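Side-chain contacts in hypothetical protein PH1566 (Pyrococcus horikoshii, PDB 2E3U), which carries two KH domains, probably binds RNA, and is regarded as a preribosomal RNA processing factor: residues Ala93-Leu98 with Glu117-Ile122; Ile185-Arg190 with Tyr198-Arg203. All blocks are in the same frame, centred on the assembly; numbering follows the deposited sequence.

Contact 1 of 2, residues Ala93-Leu98 with Glu117-Ile122; sequences ARDIVL and EYLEII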
ATOM      1  N   ALA A  93     -11.112   4.372   2.663  1.00 15.19           N
ATOM      2  CA  ALA A  93     -11.523   2.986   2.472  1.00 15.53           C
ATOM      3  C   ALA A  93     -11.032   2.453   1.126  1.00 15.23           C
ATOM      4  O   ALA A  93     -10.584   1.324   1.046  1.00 14.89           O
ATOM      5  CB  ALA A  93     -13.056   2.817   2.599  1.00 14.67           C
ATOM      6  N   ARG A  94     -11.112   3.268   0.073  1.00 14.48           N
ATOM      7  CA  ARG A  94     -10.664   2.827  -1.229  1.00 14.77           C
ATOM      8  C   ARG A  94      -9.157   2.512  -1.221  1.00 14.94           C
ATOM      9  O   ARG A  94      -8.703   1.505  -1.783  1.00 14.59           O
ATOM     10  CB  ARG A  94     -10.956   3.913  -2.278  1.00 14.67           C
ATOM     11  CG  ARG A  94     -10.294   3.602  -3.644  1.00 17.08           C
ATOM     12  CD  ARG A  94      -9.964   4.840  -4.443  1.00 18.53           C
ATOM     13  NE  ARG A  94      -9.041   5.708  -3.745  1.00 19.78           N
ATOM     14  CZ  ARG A  94      -9.048   7.041  -3.842  1.00 23.57           C
ATOM     15  NH1 ARG A  94      -9.948   7.648  -4.582  1.00 21.94           N
ATOM     16  NH2 ARG A  94      -8.148   7.771  -3.181  1.00 25.34           N
ATOM     17  N   ASP A  95      -8.391   3.394  -0.572  1.00 15.15           N
ATOM     18  CA  ASP A  95      -6.956   3.281  -0.495  1.00 15.54           C
ATOM     19  C   ASP A  95      -6.544   2.079   0.356  1.00 15.38           C
ATOM     20  O   ASP A  95      -5.565   1.431   0.049  1.00 16.36           O
ATOM     21  CB  ASP A  95      -6.359   4.580   0.045  1.00 15.18           C
ATOM     22  CG  ASP A  95      -6.433   5.709  -0.955  1.00 18.35           C
ATOM     23  OD1 ASP A  95      -6.799   5.491  -2.144  1.00 22.34           O
ATOM     24  OD2 ASP A  95      -6.118   6.845  -0.564  1.00 22.74           O
ATOM     25  N   ILE A  96      -7.311   1.761   1.381  1.00 14.54           N
ATOM     26  CA  ILE A  96      -7.081   0.553   2.168  1.00 14.73           C
ATOM     27  C   ILE A  96      -7.275  -0.704   1.337  1.00 15.11           C
ATOM     28  O   ILE A  96      -6.434  -1.615   1.379  1.00 15.98           O
ATOM     29  CB  ILE A  96      -8.016   0.498   3.410  1.00 14.25           C
ATOM     30  CG1 ILE A  96      -7.600   1.566   4.407  1.00 13.66           C
ATOM     31  CG2 ILE A  96      -8.027  -0.918   4.047  1.00 15.55           C
ATOM     32  CD1 ILE A  96      -8.685   1.837   5.489  1.00 14.78           C
ATOM     33  N   VAL A  97      -8.400  -0.760   0.613  1.00 14.63           N
ATOM     34  CA  VAL A  97      -8.641  -1.785  -0.414  1.00 14.50           C
ATOM     35  C   VAL A  97      -7.489  -1.935  -1.421  1.00 15.15           C
ATOM     36  O   VAL A  97      -7.007  -3.073  -1.682  1.00 14.93           O
ATOM     37  CB  VAL A  97      -9.943  -1.486  -1.211  1.00 13.93           C
ATOM     38  CG1 VAL A  97     -10.121  -2.456  -2.376  1.00 11.32           C
ATOM     39  CG2 VAL A  97     -11.152  -1.524  -0.259  1.00 11.61           C
ATOM     40  N   LEU A  98      -7.096  -0.807  -2.020  1.00 14.38           N
ATOM     41  CA  LEU A  98      -5.926  -0.771  -2.931  1.00 14.20           C
ATOM     42  C   LEU A  98      -4.606  -1.237  -2.295  1.00 14.23           C
ATOM     43  O   LEU A  98      -3.827  -1.925  -2.948  1.00 13.19           O
ATOM     44  CB  LEU A  98      -5.701   0.646  -3.486  1.00 13.90           C
ATOM     45  CG  LEU A  98      -6.715   1.152  -4.491  1.00 14.01           C
ATOM     46  CD1 LEU A  98      -6.373   2.608  -4.777  1.00  9.90           C
ATOM     47  CD2 LEU A  98      -6.628   0.250  -5.784  1.00 12.19           C
ATOM     48  N   GLU A 117      -1.903  10.515   6.324  1.00 27.27           N
ATOM     49  CA  GLU A 117      -1.278   9.316   5.749  1.00 27.63           C
ATOM     50  C   GLU A 117      -1.875   9.055   4.370  1.00 27.27           C
ATOM     51  O   GLU A 117      -3.096   9.172   4.180  1.00 27.65           O
ATOM     52  CB  GLU A 117      -1.444   8.106   6.666  1.00 27.46           C
ATOM     53  CG  GLU A 117      -0.176   7.335   6.870  1.00 29.87           C
ATOM     54  CD  GLU A 117       0.605   7.751   8.082  1.00 30.44           C
ATOM     55  OE1 GLU A 117       0.338   8.773   8.714  1.00 32.92           O
ATOM     56  OE2 GLU A 117       1.536   7.036   8.416  1.00 35.33           O
ATOM     57  N   TYR A 118      -1.005   8.725   3.417  1.00 26.21           N
ATOM     58  CA  TYR A 118      -1.380   8.531   2.018  1.00 24.44           C
ATOM     59  C   TYR A 118      -0.787   7.227   1.507  1.00 23.76           C
ATOM     60  O   TYR A 118       0.120   6.657   2.121  1.00 23.33           O
ATOM     61  CB  TYR A 118      -0.850   9.680   1.145  1.00 24.61           C
ATOM     62  CG  TYR A 118      -1.405  11.055   1.498  1.00 25.45           C
ATOM     63  CD1 TYR A 118      -2.435  11.633   0.755  1.00 24.47           C
ATOM     64  CD2 TYR A 118      -0.903  11.765   2.580  1.00 25.68           C
ATOM     65  CE1 TYR A 118      -2.942  12.894   1.091  1.00 26.09           C
ATOM     66  CE2 TYR A 118      -1.405  13.020   2.926  1.00 26.38           C
ATOM     67  CZ  TYR A 118      -2.428  13.569   2.187  1.00 26.01           C
ATOM     68  OH  TYR A 118      -2.892  14.826   2.535  1.00 28.71           O
ATOM     69  N   LEU A 119      -1.311   6.790   0.372  1.00 22.05           N
ATOM     70  CA  LEU A 119      -0.899   5.589  -0.297  1.00 22.75           C
ATOM     71  C   LEU A 119      -0.281   6.039  -1.597  1.00 22.49           C
ATOM     72  O   LEU A 119      -0.827   6.913  -2.241  1.00 21.58           O
ATOM     73  CB  LEU A 119      -2.108   4.685  -0.590  1.00 21.08           C
ATOM     74  CG  LEU A 119      -1.832   3.472  -1.445  1.00 21.91           C
ATOM     75  CD1 LEU A 119      -0.794   2.490  -0.827  1.00 19.13           C
ATOM     76  CD2 LEU A 119      -3.180   2.755  -1.785  1.00 21.42           C
ATOM     77  N   GLU A 120       0.852   5.448  -1.968  1.00 23.25           N
ATOM     78  CA  GLU A 120       1.446   5.681  -3.268  1.00 25.30           C
ATOM     79  C   GLU A 120       1.838   4.346  -3.880  1.00 25.48           C
ATOM     80  O   GLU A 120       2.589   3.600  -3.283  1.00 25.66           O
ATOM     81  CB  GLU A 120       2.653   6.660  -3.204  1.00 24.92           C
ATOM     82  CG  GLU A 120       3.554   6.608  -4.486  1.00 26.67           C
ATOM     83  CD  GLU A 120       4.171   7.934  -4.924  1.00 27.97           C
ATOM     84  OE1 GLU A 120       4.550   8.047  -6.116  1.00 35.18           O
ATOM     85  OE2 GLU A 120       4.307   8.876  -4.115  1.00 31.59           O
ATOM     86  N   ILE A 121       1.311   4.050  -5.062  1.00 26.72           N
ATOM     87  CA  ILE A 121       1.682   2.840  -5.812  1.00 28.00           C
ATOM     88  C   ILE A 121       2.596   3.162  -6.998  1.00 28.52           C
ATOM     89  O   ILE A 121       2.276   3.975  -7.859  1.00 27.82           O
ATOM     90  CB  ILE A 121       0.469   2.075  -6.392  1.00 27.83           C
ATOM     91  CG1 ILE A 121      -0.729   2.047  -5.444  1.00 30.11           C
ATOM     92  CG2 ILE A 121       0.874   0.667  -6.851  1.00 28.92           C
ATOM     93  CD1 ILE A 121      -0.537   1.267  -4.235  1.00 34.90           C
ATOM     94  N   ILE A 122       3.727   2.472  -7.040  1.00 29.71           N
ATOM     95  CA  ILE A 122       4.735   2.655  -8.070  1.00 30.39           C
ATOM     96  C   ILE A 122       4.813   1.397  -8.932  1.00 30.64           C
ATOM     97  O   ILE A 122       4.976   0.299  -8.406  1.00 30.06           O
ATOM     98  CB  ILE A 122       6.135   2.918  -7.412  1.00 30.45           C
ATOM     99  CG1 ILE A 122       6.148   4.249  -6.651  1.00 31.91           C
ATOM    100  CG2 ILE A 122       7.235   2.924  -8.439  1.00 29.90           C
ATOM    101  CD1 ILE A 122       5.624   5.441  -7.490  1.00 34.30           C
TER
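L119 reaches from its strand onto helix 87-101, and one methyl, CD2, makes the side-chain contacts between 93-98 and 117-122. L119 CD2 packs on L98 CB at 3.7 Å; D95 adds a looser approach, its own CB lying 4.1 Å from the same L119 CD2. D95 and L98 are one turn apart on the helix, and the methyl meets both. With CG of L119 anti to the backbone N (chi1 173°), the branch extends from the strand toward the helix. The closest approach is to a polar atom, L119 CD2 lying 3.3 Å from D95 O, a van der Waals contact with the backbone. No hydrogen bond joins the two segments.

The polar interactions stay on the helix. R94 grips D95 side-on, its NE and NH2 both directed at OD1, with NE to D95 OD1 at 2.8 Å. Both nitrogens come from the same face of the carboxylate, while OD1 lies nearly in the guanidinium plane. The bridge holds the carboxylate beside R94, and what D95 presents to L119 is its methylene and its carbonyl oxygen.

The contact illustrates how tandem KH domains can meet: helix 87-101, whose N-terminal part falls in the first KH region and whose V97 packs on V76 of strand 75-80, lies against edge strand 118-123 of the second. There I172 of strand 168-173 also touches L119, and helix 175-189 lies against Y118 and E120.

Contact 2 of 2, residues Ile185-Arg190 with Tyr198-Arg203; sequences IEKLAR and YRYLER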
ATOM      1  N   ILE A 185      14.165   3.630  -2.707  1.00 23.16           N
ATOM      2  CA  ILE A 185      13.716   2.527  -3.580  1.00 23.79           C
ATOM      3  C   ILE A 185      14.172   2.744  -5.038  1.00 24.97           C
ATOM      4  O   ILE A 185      14.659   1.822  -5.669  1.00 25.16           O
ATOM      5  CB  ILE A 185      12.161   2.375  -3.481  1.00 23.68           C
ATOM      6  CG1 ILE A 185      11.764   1.739  -2.145  1.00 23.07           C
ATOM      7  CG2 ILE A 185      11.541   1.648  -4.702  1.00 23.08           C
ATOM      8  CD1 ILE A 185      10.237   1.881  -1.847  1.00 22.10           C
ATOM      9  N   GLU A 186      13.999   3.967  -5.547  1.00 25.97           N
ATOM     10  CA  GLU A 186      14.483   4.377  -6.860  1.00 28.00           C
ATOM     11  C   GLU A 186      16.001   4.168  -7.022  1.00 28.18           C
ATOM     12  O   GLU A 186      16.434   3.541  -7.980  1.00 28.58           O
ATOM     13  CB  GLU A 186      14.074   5.836  -7.148  1.00 28.04           C
ATOM     14  CG  GLU A 186      12.589   5.996  -7.571  1.00 29.22           C
ATOM     15  CD  GLU A 186      12.131   7.455  -7.717  1.00 30.22           C
ATOM     16  OE1 GLU A 186      12.787   8.386  -7.171  1.00 34.95           O
ATOM     17  OE2 GLU A 186      11.090   7.675  -8.360  1.00 31.58           O
ATOM     18  N   LYS A 187      16.798   4.675  -6.079  1.00 28.39           N
ATOM     19  CA  LYS A 187      18.228   4.370  -5.997  1.00 28.39           C
ATOM     20  C   LYS A 187      18.581   2.875  -6.052  1.00 28.63           C
ATOM     21  O   LYS A 187      19.440   2.460  -6.813  1.00 29.03           O
ATOM     22  CB  LYS A 187      18.829   4.998  -4.738  1.00 28.28           C
ATOM     23  CG  LYS A 187      18.978   6.484  -4.850  1.00 27.42           C
ATOM     24  CD  LYS A 187      19.169   7.102  -3.505  1.00 27.09           C
ATOM     25  CE  LYS A 187      19.046   8.607  -3.633  1.00 27.63           C
ATOM     26  NZ  LYS A 187      20.323   9.175  -4.181  1.00 28.86           N
ATOM     27  N   LEU A 188      17.916   2.079  -5.230  1.00 29.62           N
ATOM     28  CA  LEU A 188      18.151   0.637  -5.171  1.00 29.30           C
ATOM     29  C   LEU A 188      17.772  -0.047  -6.480  1.00 29.72           C
ATOM     30  O   LEU A 188      18.468  -0.961  -6.903  1.00 29.89           O
ATOM     31  CB  LEU A 188      17.380   0.016  -4.016  1.00 28.13           C
ATOM     32  CG  LEU A 188      17.854   0.326  -2.603  1.00 28.71           C
ATOM     33  CD1 LEU A 188      16.693   0.094  -1.625  1.00 25.65           C
ATOM     34  CD2 LEU A 188      19.107  -0.476  -2.216  1.00 27.69           C
ATOM     35  N   ALA A 189      16.677   0.398  -7.105  1.00 30.26           N
ATOM     36  CA  ALA A 189      16.213  -0.139  -8.411  1.00 31.20           C
ATOM     37  C   ALA A 189      17.224   0.106  -9.527  1.00 31.29           C
ATOM     38  O   ALA A 189      17.445  -0.765 -10.369  1.00 32.18           O
ATOM     39  CB  ALA A 189      14.842   0.437  -8.796  1.00 30.47           C
ATOM     40  N   ARG A 190      17.837   1.293  -9.517  1.00 31.74           N
ATOM     41  CA  ARG A 190      18.893   1.678 -10.481  1.00 31.85           C
ATOM     42  C   ARG A 190      20.296   1.105 -10.201  1.00 31.43           C
ATOM     43  O   ARG A 190      21.242   1.429 -10.899  1.00 32.12           O
ATOM     44  CB  ARG A 190      18.972   3.208 -10.591  1.00 31.99           C
ATOM     45  CG  ARG A 190      17.954   3.813 -11.557  1.00 33.48           C
ATOM     46  CD  ARG A 190      18.427   3.592 -13.036  1.00 38.58           C
ATOM     47  NE  ARG A 190      19.900   3.609 -13.117  1.00 38.73           N
ATOM     48  CZ  ARG A 190      20.620   4.739 -13.332  1.00 39.20           C
ATOM     49  NH1 ARG A 190      21.950   4.635 -13.350  1.00 37.38           N
ATOM     50  NH2 ARG A 190      20.008   5.966 -13.549  1.00 39.47           N
ATOM     51  N   TYR A 198      21.947   3.738   2.234  1.00 25.99           N
ATOM     52  CA  TYR A 198      21.899   3.793   3.689  1.00 26.50           C
ATOM     53  C   TYR A 198      22.391   5.148   4.250  1.00 26.87           C
ATOM     54  O   TYR A 198      21.851   5.659   5.256  1.00 26.70           O
ATOM     55  CB  TYR A 198      22.674   2.619   4.304  1.00 26.16           C
ATOM     56  CG  TYR A 198      22.149   1.218   3.991  1.00 25.98           C
ATOM     57  CD1 TYR A 198      23.004   0.101   4.039  1.00 24.40           C
ATOM     58  CD2 TYR A 198      20.814   1.000   3.663  1.00 26.94           C
ATOM     59  CE1 TYR A 198      22.540  -1.187   3.757  1.00 22.44           C
ATOM     60  CE2 TYR A 198      20.332  -0.289   3.391  1.00 27.25           C
ATOM     61  CZ  TYR A 198      21.198  -1.385   3.443  1.00 26.41           C
ATOM     62  OH  TYR A 198      20.696  -2.679   3.176  1.00 27.12           O
ATOM     63  N   ARG A 199      23.412   5.718   3.622  1.00 27.31           N
ATOM     64  CA  ARG A 199      23.875   7.046   3.992  1.00 28.09           C
ATOM     65  C   ARG A 199      22.840   8.127   3.643  1.00 27.95           C
ATOM     66  O   ARG A 199      22.562   8.981   4.464  1.00 27.92           O
ATOM     67  CB  ARG A 199      25.263   7.339   3.402  1.00 28.98           C
ATOM     68  CG  ARG A 199      26.428   6.742   4.235  1.00 30.42           C
ATOM     69  CD  ARG A 199      27.650   6.538   3.375  1.00 31.38           C
ATOM     70  NE  ARG A 199      28.896   6.141   4.056  1.00 31.95           N
ATOM     71  CZ  ARG A 199      29.284   4.878   4.233  1.00 32.51           C
ATOM     72  NH1 ARG A 199      28.499   3.881   3.845  1.00 34.47           N
ATOM     73  NH2 ARG A 199      30.444   4.602   4.813  1.00 32.28           N
ATOM     74  N   TYR A 200      22.263   8.078   2.444  1.00 28.58           N
ATOM     75  CA  TYR A 200      21.106   8.908   2.086  1.00 28.83           C
ATOM     76  C   TYR A 200      19.957   8.844   3.104  1.00 29.59           C
ATOM     77  O   TYR A 200      19.398   9.879   3.485  1.00 29.43           O
ATOM     78  CB  TYR A 200      20.566   8.581   0.668  1.00 29.35           C
ATOM     79  CG  TYR A 200      19.155   9.136   0.437  1.00 28.24           C
ATOM     80  CD1 TYR A 200      18.961  10.448   0.018  1.00 29.56           C
ATOM     81  CD2 TYR A 200      18.032   8.347   0.663  1.00 28.51           C
ATOM     82  CE1 TYR A 200      17.677  10.968  -0.181  1.00 30.49           C
ATOM     83  CE2 TYR A 200      16.743   8.847   0.495  1.00 27.80           C
ATOM     84  CZ  TYR A 200      16.571  10.153   0.079  1.00 30.54           C
ATOM     85  OH  TYR A 200      15.286  10.650  -0.081  1.00 32.11           O
ATOM     86  N   LEU A 201      19.603   7.631   3.535  1.00 30.08           N
ATOM     87  CA  LEU A 201      18.548   7.447   4.525  1.00 30.47           C
ATOM     88  C   LEU A 201      18.918   7.983   5.905  1.00 31.40           C
ATOM     89  O   LEU A 201      18.046   8.510   6.611  1.00 31.45           O
ATOM     90  CB  LEU A 201      18.096   5.979   4.618  1.00 29.14           C
ATOM     91  CG  LEU A 201      17.298   5.400   3.463  1.00 27.61           C
ATOM     92  CD1 LEU A 201      17.405   3.883   3.430  1.00 26.06           C
ATOM     93  CD2 LEU A 201      15.806   5.848   3.453  1.00 25.93           C
ATOM     94  N   GLU A 202      20.184   7.862   6.299  1.00 32.73           N
ATOM     95  CA  GLU A 202      20.635   8.449   7.573  1.00 34.47           C
ATOM     96  C   GLU A 202      20.466   9.958   7.549  1.00 34.80           C
ATOM     97  O   GLU A 202      20.013  10.553   8.524  1.00 34.56           O
ATOM     98  CB  GLU A 202      22.099   8.111   7.898  1.00 34.95           C
ATOM     99  CG  GLU A 202      22.321   6.879   8.798  1.00 38.57           C
ATOM    100  CD  GLU A 202      21.828   7.051  10.237  1.00 44.25           C
ATOM    101  OE1 GLU A 202      21.730   8.216  10.711  1.00 47.14           O
ATOM    102  OE2 GLU A 202      21.547   6.015  10.899  1.00 44.93           O
ATOM    103  N   ARG A 203      20.805  10.561   6.413  1.00 35.40           N
ATOM    104  CA  ARG A 203      20.718  12.002   6.238  1.00 37.05           C
ATOM    105  C   ARG A 203      19.271  12.516   6.316  1.00 36.93           C
ATOM    106  O   ARG A 203      19.018  13.638   6.768  1.00 37.59           O
ATOM    107  CB  ARG A 203      21.417  12.445   4.947  1.00 36.57           C
ATOM    108  CG  ARG A 203      22.840  12.942   5.168  1.00 38.78           C
ATOM    109  CD  ARG A 203      23.701  12.964   3.863  1.00 39.09           C
ATOM    110  NE  ARG A 203      22.908  13.286   2.675  1.00 42.36           N
ATOM    111  CZ  ARG A 203      22.879  12.560   1.560  1.00 43.26           C
ATOM    112  NH1 ARG A 203      23.630  11.474   1.455  1.00 42.39           N
ATOM    113  NH2 ARG A 203      22.114  12.939   0.537  1.00 43.84           N
TER
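K187 lays the end of its aliphatic chain over one face of the Y200 ring, a CH-pi contact made by the methylene next to the amine. CE stands 4.2 Å from the centroid of the Y200 ring, 16° off the ring normal and displaced slightly toward the rim; the nearest ring atoms are CG and CD1, with K187 CE to Y200 CD1 at 4.1 Å. The two side chains cross at about a right angle, and the lysine meets the ring with one methylene instead of lying along it. With CG beside the backbone N, the lysine chain runs nearly straight from CB to CE, which brings CE over the ring; the bend at chi4 (-79°) then turns NZ aside.

A KH domain of type I closes with a long helix packed on a three-stranded antiparallel sheet, and here that helix, 175-189, is followed after a short turn by helix 194-203. K187 and Y200 join these two helices, their CA atoms being 9.7 Å apart, a span that the two long side chains bridge between them.

For Y200, CG is anti to the backbone N (chi1 164°), which sets the ring beneath K187 CE; the Y200 side chain also touches T183 of helix 175-189. The tyrosine hydroxyl makes a weak hydrogen bond with R204. K187 NZ and R203 NH2, like charges, stay 6.3 Å apart, so any mutual effect is probably small. Beside the K187-Y200 contact, V197 touches K187 and L188, and L201 packs on I180 and A184.

The two contacts follow one another along the chain, contact 1 closing before contact 2 opens, with centres 23 Å apart and nearest atoms about 6 Å apart. Contact 1 lies near the middle of the molecule, its centre 5 Å from that of the chain, and joins the two KH domains; contact 2, 20 Å out, lies within the second domain. Helix 175-189 links them: K182 forms a salt bridge with E120 of strand 118-123, and K187 lies little more than a turn further on. Neither contact includes a bound ligand. Both are small, burying 152 and 96 Å² with both sides summed; contact 1 rests on three residues and contact 2 on two.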